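Local coordinates for protein signal transduction histidine kinase, LytS (Clostridium beijerinckii, PDB 5XSJ) that is the four-helix, probably signal-sensing part of a membrane histidine kinase that probably phosphorylates a protein histidine from ATP, at residues 73-76 / 77-80. Sequence-based numbering, arbitrary orientation.
Sequences NQYI and LRDL
The first turns of helix 73-99, in an all-helical bundle, bring Tyr75, Arg78 and Asp79 together on the side that meets the chain of another protein. The backbone is regular alpha helix. Leu77 N donates to Asn73 O at 2.7 Å, and Arg78, Asp79 and Leu80 follow by donating to Gln74, Tyr75 and Ile76. The side-chain contact is that of Tyr75 with Arg78, three residues on. The two side chains run alongside each other and point the same way. Arg78 NH2 comes to the ring edge, near the ring plane, 3.5 Å from Tyr75 CD1. Ring and guanidinium planes stand 75° apart, so this is not a stack. The arginine chain is extended through chi1 and chi2 and then bends at chi3 (63°), which turns the guanidinium toward the tyrosine. One water ties the group together. It accepts from Arg78 NE at 2.9 Å, in the guanidinium plane, and donates to Tyr75 O at 2.9 Å and to Asp79 OD1 at 2.8 Å. Tyr75 O thus takes two bonds, one from this water and one from Asp79 N at 3.1 Å. Asp79 CG lies beside its own backbone N (chi1 -73°), which keeps the carboxylate close to that carbonyl. Tyr75 OH and Arg78 NH2 hydrogen-bond to the backbone of the other protein's chain, and a basic side chain of that chain forms a salt bridge with Asp79 OD2. Leu77 and Leu80 instead pack on helix 45-67, and Ile76 on helix 104-133. The outer face mixes polar bonds with apolar packing against the partner chain. Arg78, through the water, and the partner's basic side chain would both be expected to favour the charged form of Asp79.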
loop_
_atom_site.group_PDB
_atom_site.type_symbol
_atom_site.label_atom_id
_atom_site.label_comp_id
_atom_site.label_asym_id
_atom_site.label_seq_id
_atom_site.Cartn_x
_atom_site.Cartn_y
_atom_site.Cartn_z
ATOM N N ASN B 73 9.520 -23.773 -12.718
ATOM C CA ASN B 73 10.333 -22.959 -11.823
ATOM C C ASN B 73 11.277 -22.045 -12.584
ATOM O O ASN B 73 11.681 -21.009 -12.084
ATOM C CB ASN B 73 11.135 -23.839 -10.870
ATOM C CG ASN B 73 10.257 -24.610 -9.914
ATOM O OD1 ASN B 73 9.117 -24.222 -9.635
ATOM N ND2 ASN B 73 10.789 -25.713 -9.393
ATOM N N GLN B 74 11.645 -22.480 -13.783
ATOM C CA GLN B 74 12.426 -21.714 -14.742
ATOM C C GLN B 74 11.927 -20.271 -14.881
ATOM O O GLN B 74 12.719 -19.320 -14.844
ATOM C CB GLN B 74 12.348 -22.428 -16.090
ATOM C CG GLN B 74 13.422 -22.155 -17.105
ATOM C CD GLN B 74 13.087 -22.794 -18.460
ATOM O OE1 GLN B 74 11.958 -23.247 -18.687
ATOM N NE2 GLN B 74 14.066 -22.831 -19.356
ATOM N N TYR B 75 10.611 -20.127 -15.050
ATOM C CA TYR B 75 9.951 -18.828 -15.222
ATOM C C TYR B 75 9.985 -17.986 -13.958
ATOM O O TYR B 75 10.205 -16.784 -14.026
ATOM C CB TYR B 75 8.487 -19.012 -15.675
ATOM C CG TYR B 75 8.407 -19.504 -17.098
ATOM C CD1 TYR B 75 8.547 -18.621 -18.156
ATOM C CD2 TYR B 75 8.242 -20.854 -17.383
ATOM C CE1 TYR B 75 8.513 -19.059 -19.461
ATOM C CE2 TYR B 75 8.207 -21.305 -18.696
ATOM C CZ TYR B 75 8.343 -20.400 -19.727
ATOM O OH TYR B 75 8.308 -20.820 -21.035
ATOM N N ILE B 76 9.748 -18.620 -12.816
ATOM C CA ILE B 76 9.773 -17.932 -11.535
ATOM C C ILE B 76 11.202 -17.513 -11.183
ATOM O O ILE B 76 11.425 -16.423 -10.657
ATOM C CB ILE B 76 9.198 -18.821 -10.409
ATOM C CG1 ILE B 76 7.787 -19.287 -10.767
ATOM C CG2 ILE B 76 9.174 -18.067 -9.079
ATOM C CD1 ILE B 76 7.234 -20.346 -9.820
ATOM N N LEU B 77 12.167 -18.380 -11.487
ATOM C CA LEU B 77 13.561 -18.113 -11.152
ATOM C C LEU B 77 14.084 -16.959 -11.983
ATOM O O LEU B 77 14.819 -16.102 -11.477
ATOM C CB LEU B 77 14.428 -19.355 -11.363
ATOM C CG LEU B 77 14.426 -20.353 -10.212
ATOM C CD1 LEU B 77 15.052 -21.675 -10.622
ATOM C CD2 LEU B 77 15.159 -19.765 -9.035
ATOM N N ARG B 78 13.697 -16.931 -13.254
ATOM C CA ARG B 78 14.062 -15.814 -14.111
ATOM C C ARG B 78 13.469 -14.501 -13.576
ATOM O O ARG B 78 14.151 -13.490 -13.529
ATOM C CB ARG B 78 13.610 -16.050 -15.557
ATOM C CG ARG B 78 13.916 -14.863 -16.471
ATOM C CD ARG B 78 13.569 -15.137 -17.918
ATOM N NE ARG B 78 12.140 -15.365 -18.100
ATOM C CZ ARG B 78 11.581 -15.677 -19.266
ATOM N NH1 ARG B 78 12.341 -15.803 -20.355
ATOM N NH2 ARG B 78 10.268 -15.868 -19.341
ATOM N N ASP B 79 12.200 -14.517 -13.172
ATOM C CA ASP B 79 11.589 -13.315 -12.605
ATOM C C ASP B 79 12.307 -12.882 -11.328
ATOM O O ASP B 79 12.517 -11.698 -11.085
ATOM C CB ASP B 79 10.104 -13.543 -12.296
ATOM C CG ASP B 79 9.238 -13.603 -13.547
ATOM O OD1 ASP B 79 9.693 -13.154 -14.628
ATOM O OD2 ASP B 79 8.088 -14.095 -13.439
ATOM N N LEU B 80 12.652 -13.857 -10.498
ATOM C CA LEU B 80 13.298 -13.571 -9.233
ATOM C C LEU B 80 14.721 -13.031 -9.469
ATOM O O LEU B 80 15.137 -12.058 -8.853
ATOM C CB LEU B 80 13.311 -14.833 -8.363
ATOM C CG LEU B 80 14.215 -14.803 -7.130
ATOM C CD1 LEU B 80 13.856 -13.649 -6.179
ATOM C CD2 LEU B 80 14.178 -16.141 -6.417
HETATM O O HOH W 1 9.741 -15.257 -16.430
#